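Local coordinates for protein acyl-CoA dehydrogenase (Mycobacterium thermoresistibile, PDB 3NF4) that binds flavin adenine dinucleotide and, as an acyl-CoA dehydrogenase, probably catalyses the FAD-dependent alpha,beta-dehydrogenation of acyl-CoA thioesters, at residues Leu247-Leu252 with Arg318-Gln323; Arg304-Asp309 with Ser325-Thr330. One frame throughout, in Å; residues are numbered along the deposited sequence.

Contact 1: residues Leu247-Leu252 with Arg318-Gln323; sequences LDSGRL and RPYSQQ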
ATOM      1  N   LEU A 247     -14.085  25.566   5.066  1.00 60.80           N
ATOM      2  CA  LEU A 247     -13.550  24.227   4.688  1.00 59.69           C
ATOM      3  C   LEU A 247     -12.238  23.895   5.409  1.00 59.27           C
ATOM      4  O   LEU A 247     -12.106  22.810   6.019  1.00 57.98           O
ATOM      5  CB  LEU A 247     -13.369  24.086   3.157  1.00 59.87           C
ATOM      6  CG  LEU A 247     -14.607  24.082   2.231  1.00 60.88           C
ATOM      7  CD1 LEU A 247     -14.224  24.147   0.747  1.00 59.42           C
ATOM      8  CD2 LEU A 247     -15.538  22.896   2.491  1.00 59.23           C
ATOM      9  N   ASP A 248     -11.292  24.838   5.339  1.00 59.45           N
ATOM     10  CA  ASP A 248      -9.980  24.716   5.966  1.00 59.26           C
ATOM     11  C   ASP A 248     -10.074  24.372   7.464  1.00 58.34           C
ATOM     12  O   ASP A 248      -9.384  23.448   7.947  1.00 56.70           O
ATOM     13  CB  ASP A 248      -9.151  25.990   5.727  1.00 60.74           C
ATOM     14  CG  ASP A 248      -8.699  26.149   4.255  1.00 64.39           C
ATOM     15  OD1 ASP A 248      -9.077  25.318   3.402  1.00 66.31           O
ATOM     16  OD2 ASP A 248      -7.950  27.116   3.939  1.00 69.49           O
ATOM     17  N   SER A 249     -10.954  25.080   8.178  1.00 58.19           N
ATOM     18  CA  SER A 249     -11.143  24.863   9.620  1.00 57.82           C
ATOM     19  C   SER A 249     -11.775  23.525   9.957  1.00 56.10           C
ATOM     20  O   SER A 249     -11.357  22.869  10.897  1.00 55.85           O
ATOM     21  CB  SER A 249     -11.990  25.980  10.253  1.00 59.08           C
ATOM     22  OG  SER A 249     -11.290  27.206  10.194  1.00 61.70           O
ATOM     23  N   GLY A 250     -12.800  23.140   9.206  1.00 54.95           N
ATOM     24  CA  GLY A 250     -13.464  21.868   9.442  1.00 52.90           C
ATOM     25  C   GLY A 250     -12.573  20.665   9.153  1.00 50.68           C
ATOM     26  O   GLY A 250     -12.605  19.657   9.882  1.00 49.67           O
ATOM     27  N   ARG A 251     -11.781  20.766   8.093  1.00 49.41           N
ATOM     28  CA  ARG A 251     -10.900  19.676   7.725  1.00 48.37           C
ATOM     29  C   ARG A 251      -9.839  19.407   8.829  1.00 47.63           C
ATOM     30  O   ARG A 251      -9.554  18.255   9.105  1.00 47.24           O
ATOM     31  CB  ARG A 251     -10.297  19.897   6.317  1.00 49.02           C
ATOM     32  CG  ARG A 251     -11.344  19.893   5.185  1.00 48.51           C
ATOM     33  CD  ARG A 251     -10.818  20.488   3.842  1.00 50.44           C
ATOM     34  NE  ARG A 251     -11.725  20.159   2.727  1.00 52.94           N
ATOM     35  CZ  ARG A 251     -11.749  20.748   1.519  1.00 53.57           C
ATOM     36  NH1 ARG A 251     -10.909  21.721   1.214  1.00 50.11           N
ATOM     37  NH2 ARG A 251     -12.635  20.350   0.599  1.00 53.96           N
ATOM     38  N   LEU A 252      -9.329  20.447   9.507  1.00 47.87           N
ATOM     39  CA  LEU A 252      -8.414  20.287  10.686  1.00 47.00           C
ATOM     40  C   LEU A 252      -9.057  19.708  11.943  1.00 46.11           C
ATOM     41  O   LEU A 252      -8.460  18.844  12.602  1.00 45.01           O
ATOM     42  CB  LEU A 252      -7.730  21.603  11.090  1.00 47.63           C
ATOM     43  CG  LEU A 252      -6.763  22.261  10.134  1.00 48.94           C
ATOM     44  CD1 LEU A 252      -6.244  23.534  10.763  1.00 50.89           C
ATOM     45  CD2 LEU A 252      -5.597  21.311   9.768  1.00 50.38           C
ATOM     46  N   ARG A 318      -1.101  32.746   7.931  1.00 66.80           N
ATOM     47  CA  ARG A 318      -0.594  32.387   6.595  1.00 66.56           C
ATOM     48  C   ARG A 318      -1.490  31.396   5.816  1.00 64.93           C
ATOM     49  O   ARG A 318      -2.390  30.794   6.401  1.00 64.16           O
ATOM     50  CB  ARG A 318       0.831  31.855   6.723  1.00 66.16           C
ATOM     51  CG  ARG A 318       1.829  32.968   7.051  1.00 69.79           C
ATOM     52  CD  ARG A 318       3.058  32.425   7.737  1.00 72.83           C
ATOM     53  NE  ARG A 318       3.918  31.682   6.825  1.00 74.31           N
ATOM     54  CZ  ARG A 318       5.147  31.290   7.134  1.00 76.10           C
ATOM     55  NH1 ARG A 318       5.635  31.564   8.342  1.00 77.39           N
ATOM     56  NH2 ARG A 318       5.884  30.625   6.248  1.00 74.24           N
ATOM     57  N   PRO A 319      -1.273  31.255   4.488  1.00 64.65           N
ATOM     58  CA  PRO A 319      -2.040  30.261   3.714  1.00 63.59           C
ATOM     59  C   PRO A 319      -1.851  28.823   4.243  1.00 61.29           C
ATOM     60  O   PRO A 319      -0.732  28.422   4.544  1.00 60.42           O
ATOM     61  CB  PRO A 319      -1.462  30.396   2.291  1.00 64.36           C
ATOM     62  CG  PRO A 319      -0.212  31.247   2.429  1.00 64.93           C
ATOM     63  CD  PRO A 319      -0.447  32.108   3.607  1.00 65.69           C
ATOM     64  N   TYR A 320      -2.940  28.076   4.376  1.00 59.74           N
ATOM     65  CA  TYR A 320      -2.869  26.735   4.973  1.00 58.64           C
ATOM     66  C   TYR A 320      -3.879  25.717   4.368  1.00 57.71           C
ATOM     67  O   TYR A 320      -4.138  24.660   4.927  1.00 56.11           O
ATOM     68  CB  TYR A 320      -2.959  26.812   6.506  1.00 57.63           C
ATOM     69  CG  TYR A 320      -4.330  27.119   7.027  1.00 58.73           C
ATOM     70  CD1 TYR A 320      -4.879  28.390   6.890  1.00 60.19           C
ATOM     71  CD2 TYR A 320      -5.081  26.141   7.667  1.00 59.00           C
ATOM     72  CE1 TYR A 320      -6.134  28.682   7.365  1.00 61.56           C
ATOM     73  CE2 TYR A 320      -6.347  26.421   8.151  1.00 61.01           C
ATOM     74  CZ  TYR A 320      -6.868  27.696   7.999  1.00 62.22           C
ATOM     75  OH  TYR A 320      -8.130  27.991   8.475  1.00 64.19           O
ATOM     76  N   SER A 321      -4.406  26.067   3.204  1.00 58.57           N
ATOM     77  CA  SER A 321      -5.406  25.293   2.493  1.00 58.38           C
ATOM     78  C   SER A 321      -4.914  23.915   2.015  1.00 56.43           C
ATOM     79  O   SER A 321      -5.544  22.911   2.331  1.00 55.29           O
ATOM     80  CB  SER A 321      -5.891  26.100   1.299  1.00 60.17           C
ATOM     81  OG  SER A 321      -7.299  26.152   1.303  1.00 63.57           O
ATOM     82  N   GLN A 322      -3.815  23.881   1.248  1.00 55.38           N
ATOM     83  CA  GLN A 322      -3.212  22.633   0.802  1.00 54.39           C
ATOM     84  C   GLN A 322      -2.916  21.728   2.002  1.00 52.06           C
ATOM     85  O   GLN A 322      -3.234  20.539   1.986  1.00 50.27           O
ATOM     86  CB  GLN A 322      -1.886  22.865   0.050  1.00 55.47           C
ATOM     87  CG  GLN A 322      -1.969  23.239  -1.434  1.00 59.37           C
ATOM     88  CD  GLN A 322      -2.509  22.120  -2.356  1.00 61.71           C
ATOM     89  OE1 GLN A 322      -3.734  21.903  -2.436  1.00 62.05           O
ATOM     90  NE2 GLN A 322      -1.602  21.453  -3.087  1.00 58.52           N
ATOM     91  N   GLN A 323      -2.321  22.324   3.035  1.00 51.03           N
ATOM     92  CA  GLN A 323      -1.805  21.603   4.177  1.00 49.73           C
ATOM     93  C   GLN A 323      -2.923  21.051   5.048  1.00 49.20           C
ATOM     94  O   GLN A 323      -2.762  19.989   5.687  1.00 49.08           O
ATOM     95  CB  GLN A 323      -0.818  22.477   4.958  1.00 50.53           C
ATOM     96  CG  GLN A 323       0.430  22.860   4.121  1.00 52.11           C
ATOM     97  CD  GLN A 323       0.357  24.225   3.425  1.00 56.29           C
ATOM     98  OE1 GLN A 323      -0.710  24.854   3.317  1.00 57.67           O
ATOM     99  NE2 GLN A 323       1.518  24.698   2.952  1.00 56.08           N
TER
HETATM  100  O   HOH W   1      -5.620  29.308   3.665  1.00 38.12           O
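D248 lies against Y320 with its CB and holds out its carboxylate to S321, so one short acidic side chain meets both residues at the start of helix 321-346. The CB of D248 sits at the phenol end of the ring, 3.6 Å from Y320 CZ and 3.5 Å from Y320 OH. Farther out, D248 OD2 stands 4.1 Å above one ring face, offset toward the rim. The two carboxylate oxygens of D248 are almost equally close to the hydroxyl of S321: S321 OG is 2.9 Å from both OD1 and OD2. The hydrogen bond can be drawn to OD2, but with a single proton the choice between the two is not settled. OD2 also accepts a hydrogen bond from a water 3.2 Å away, and that water in turn takes the backbone N-H of Y320, the N-cap residue of helix 321-346. The negative charge therefore sits close to the N-terminal end of a helix, where the helix dipole would be expected to stabilise it.

Y320 has CG between its backbone N and carbonyl carbon (chi1 74°), and the ring reaches across to helix 247-274. There its CE2 meets L252 CD1 at 3.9 Å, the two side chains crossing obliquely. S249 OG comes within 3.7 Å of Y320 OH, and both hydroxyls make weak hydrogen bonds to R314 NH1, near the end of helix 289-315. L252 also touches Y77 and L81 of helix 77-88. All of this joins the first long helix of the C-terminal domain to the turn leading into the third, within the all-helical bundle typical of the acyl-CoA dehydrogenase fold.

Contact 2: residues Arg304-Asp309 with Ser325-Thr330; sequences RATYLD and SIAKLT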
ATOM      1  N   ARG A 304      -0.373  13.202  13.815  1.00 38.92           N
ATOM      2  CA  ARG A 304      -0.339  14.298  14.795  1.00 39.38           C
ATOM      3  C   ARG A 304       0.547  15.468  14.314  1.00 39.94           C
ATOM      4  O   ARG A 304       0.106  16.625  14.324  1.00 40.30           O
ATOM      5  CB  ARG A 304       0.154  13.801  16.165  1.00 39.62           C
ATOM      6  CG  ARG A 304       0.186  14.888  17.277  1.00 42.38           C
ATOM      7  CD  ARG A 304       0.396  14.362  18.730  1.00 41.44           C
ATOM      8  NE  ARG A 304      -0.565  13.337  19.115  1.00 44.70           N
ATOM      9  CZ  ARG A 304      -0.288  12.038  19.221  1.00 44.85           C
ATOM     10  NH1 ARG A 304       0.945  11.593  18.982  1.00 46.57           N
ATOM     11  NH2 ARG A 304      -1.244  11.182  19.578  1.00 43.41           N
ATOM     12  N   ALA A 305       1.777  15.171  13.881  1.00 39.45           N
ATOM     13  CA  ALA A 305       2.694  16.214  13.375  1.00 40.59           C
ATOM     14  C   ALA A 305       2.180  16.985  12.146  1.00 40.44           C
ATOM     15  O   ALA A 305       2.395  18.189  12.017  1.00 40.76           O
ATOM     16  CB  ALA A 305       4.088  15.630  13.085  1.00 39.39           C
ATOM     17  N   THR A 306       1.513  16.272  11.246  1.00 40.39           N
ATOM     18  CA  THR A 306       0.902  16.882  10.071  1.00 41.07           C
ATOM     19  C   THR A 306      -0.238  17.879  10.422  1.00 41.56           C
ATOM     20  O   THR A 306      -0.258  18.998   9.882  1.00 42.15           O
ATOM     21  CB  THR A 306       0.458  15.797   9.036  1.00 40.77           C
ATOM     22  OG1 THR A 306       1.568  14.926   8.764  1.00 39.30           O
ATOM     23  CG2 THR A 306       0.064  16.450   7.764  1.00 42.95           C
ATOM     24  N   TYR A 307      -1.140  17.528  11.339  1.00 40.44           N
ATOM     25  CA  TYR A 307      -2.213  18.502  11.656  1.00 42.18           C
ATOM     26  C   TYR A 307      -1.687  19.748  12.398  1.00 43.58           C
ATOM     27  O   TYR A 307      -2.195  20.868  12.198  1.00 44.14           O
ATOM     28  CB  TYR A 307      -3.512  17.886  12.271  1.00 41.49           C
ATOM     29  CG  TYR A 307      -3.522  17.562  13.765  1.00 40.68           C
ATOM     30  CD1 TYR A 307      -3.604  18.580  14.717  1.00 43.23           C
ATOM     31  CD2 TYR A 307      -3.510  16.248  14.214  1.00 39.21           C
ATOM     32  CE1 TYR A 307      -3.609  18.316  16.075  1.00 44.02           C
ATOM     33  CE2 TYR A 307      -3.535  15.948  15.601  1.00 38.82           C
ATOM     34  CZ  TYR A 307      -3.575  17.003  16.529  1.00 44.10           C
ATOM     35  OH  TYR A 307      -3.585  16.799  17.909  1.00 41.63           O
ATOM     36  N   LEU A 308      -0.634  19.556  13.189  1.00 44.11           N
ATOM     37  CA  LEU A 308      -0.020  20.640  13.940  1.00 45.25           C
ATOM     38  C   LEU A 308       0.764  21.604  13.071  1.00 46.90           C
ATOM     39  O   LEU A 308       0.748  22.810  13.334  1.00 47.67           O
ATOM     40  CB  LEU A 308       0.858  20.101  15.058  1.00 45.16           C
ATOM     41  CG  LEU A 308       0.157  19.365  16.201  1.00 44.31           C
ATOM     42  CD1 LEU A 308       1.258  18.780  17.070  1.00 46.38           C
ATOM     43  CD2 LEU A 308      -0.756  20.311  16.970  1.00 43.18           C
ATOM     44  N   ASP A 309       1.444  21.078  12.045  1.00 47.36           N
ATOM     45  CA  ASP A 309       2.141  21.919  11.082  1.00 49.23           C
ATOM     46  C   ASP A 309       1.145  22.889  10.404  1.00 50.08           C
ATOM     47  O   ASP A 309       1.426  24.097  10.297  1.00 50.94           O
ATOM     48  CB  ASP A 309       2.886  21.066  10.049  1.00 49.07           C
ATOM     49  CG  ASP A 309       3.685  21.898   9.051  1.00 54.96           C
ATOM     50  OD1 ASP A 309       3.071  22.621   8.216  1.00 61.44           O
ATOM     51  OD2 ASP A 309       4.949  21.814   9.067  1.00 60.84           O
ATOM     52  N   SER A 325      -5.945  20.061   3.681  1.00 45.90           N
ATOM     53  CA  SER A 325      -6.403  18.890   2.912  1.00 46.13           C
ATOM     54  C   SER A 325      -5.514  17.653   3.129  1.00 43.91           C
ATOM     55  O   SER A 325      -6.005  16.525   3.292  1.00 42.30           O
ATOM     56  CB  SER A 325      -6.481  19.201   1.408  1.00 46.82           C
ATOM     57  OG  SER A 325      -7.665  19.925   1.162  1.00 52.37           O
ATOM     58  N   ILE A 326      -4.208  17.898   3.114  1.00 43.10           N
ATOM     59  CA  ILE A 326      -3.206  16.867   3.346  1.00 41.31           C
ATOM     60  C   ILE A 326      -3.394  16.299   4.769  1.00 39.98           C
ATOM     61  O   ILE A 326      -3.469  15.077   4.949  1.00 39.61           O
ATOM     62  CB  ILE A 326      -1.789  17.443   3.079  1.00 41.48           C
ATOM     63  CG1 ILE A 326      -1.581  17.629   1.576  1.00 41.93           C
ATOM     64  CG2 ILE A 326      -0.694  16.598   3.689  1.00 38.63           C
ATOM     65  CD1 ILE A 326      -0.248  18.346   1.222  1.00 40.78           C
ATOM     66  N   ALA A 327      -3.519  17.168   5.765  1.00 39.18           N
ATOM     67  CA  ALA A 327      -3.744  16.686   7.146  1.00 38.82           C
ATOM     68  C   ALA A 327      -4.982  15.758   7.311  1.00 38.75           C
ATOM     69  O   ALA A 327      -4.906  14.710   7.950  1.00 38.43           O
ATOM     70  CB  ALA A 327      -3.808  17.867   8.140  1.00 38.38           C
ATOM     71  N   LYS A 328      -6.114  16.133   6.712  1.00 40.07           N
ATOM     72  CA  LYS A 328      -7.364  15.364   6.833  1.00 39.37           C
ATOM     73  C   LYS A 328      -7.261  13.996   6.134  1.00 39.04           C
ATOM     74  O   LYS A 328      -7.602  12.976   6.721  1.00 38.55           O
ATOM     75  CB  LYS A 328      -8.544  16.215   6.319  1.00 40.40           C
ATOM     76  CG  LYS A 328      -9.923  15.649   6.613  1.00 39.54           C
ATOM     77  CD  LYS A 328     -10.389  14.685   5.514  1.00 41.60           C
ATOM     78  CE  LYS A 328     -11.800  14.184   5.812  1.00 41.80           C
ATOM     79  NZ  LYS A 328     -12.106  12.932   5.093  1.00 41.10           N
ATOM     80  N   LEU A 329      -6.775  13.982   4.888  1.00 39.60           N
ATOM     81  CA  LEU A 329      -6.496  12.742   4.142  1.00 38.90           C
ATOM     82  C   LEU A 329      -5.568  11.789   4.903  1.00 38.46           C
ATOM     83  O   LEU A 329      -5.884  10.599   5.078  1.00 37.71           O
ATOM     84  CB  LEU A 329      -5.857  13.056   2.788  1.00 39.32           C
ATOM     85  CG  LEU A 329      -5.338  11.845   1.997  1.00 39.55           C
ATOM     86  CD1 LEU A 329      -6.492  11.093   1.374  1.00 41.84           C
ATOM     87  CD2 LEU A 329      -4.397  12.267   0.912  1.00 40.07           C
ATOM     88  N   THR A 330      -4.420  12.312   5.338  1.00 38.23           N
ATOM     89  CA  THR A 330      -3.385  11.550   6.064  1.00 37.77           C
ATOM     90  C   THR A 330      -3.933  10.970   7.369  1.00 36.88           C
ATOM     91  O   THR A 330      -3.832   9.764   7.616  1.00 37.12           O
ATOM     92  CB  THR A 330      -2.191  12.520   6.348  1.00 39.13           C
ATOM     93  OG1 THR A 330      -1.513  12.775   5.107  1.00 41.54           O
ATOM     94  CG2 THR A 330      -1.195  11.977   7.377  1.00 41.47           C
TER
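T306 lays its methyl over the backbone of A327: CG2 is 3.9 Å from A327 CA and 4.1 Å from A327 CB. The same methyl meets the branch methyl of I326, CG2 to CG2 at 4.1 Å, and so rests between two consecutive residues of the facing helix. It gets there because CG2 is anti to the backbone N of T306, while OG1, beside that N (chi1 -52°), is hydrogen-bonded to the carbonyl of T302 one turn back.

A327 returns the approach. Its CB points at helix 289-315 and comes to 3.9 Å from Y307 CA, with Y307 CB at 4.1 Å. With only a methyl at this point, the backbones come near, the CA atoms of Y307 and A327 being 5.1 Å apart. The axes of the two short segments pass at 8.7 Å and run nearly antiparallel, at 159°. This is the pairing of consecutive helices 289-315 and 321-346, joined by a short turn, in the helical C-terminal domain of an acyl-CoA dehydrogenase.

The ring of Y307 leads away from A327 toward helices 247-274 and 77-88, where its OH is hydrogen-bonded to E85. Between the two segments there is no hydrogen bond. T330 OG1 donates to I326 O at 3.0 Å from above the carbonyl plane, and that oxygen also accepts T330 N. Past T306 and T330, the second subunit closes in: T302 of that subunit packs on both.

Overall arrangement
The centres of contacts 1 and 2 lie 10 Å apart, on the same side of the chain's centre, and all four segments belong to the helical C-terminal domain. Along the sequence they alternate: 247-252, 304-309, 318-323, 325-330. Helix 321-346 serves both, giving its first turn to contact 1 and the next turns to contact 2, so helices 247-274 and 289-315 pack on one common partner. The contacts touch directly, with L252 CD2 4.2 Å from A327 CB and R251 O 3.6 Å from K328 CB. Both also border the second subunit, so this part of the helical bundle is continuous with the packing between subunits of the tetramer.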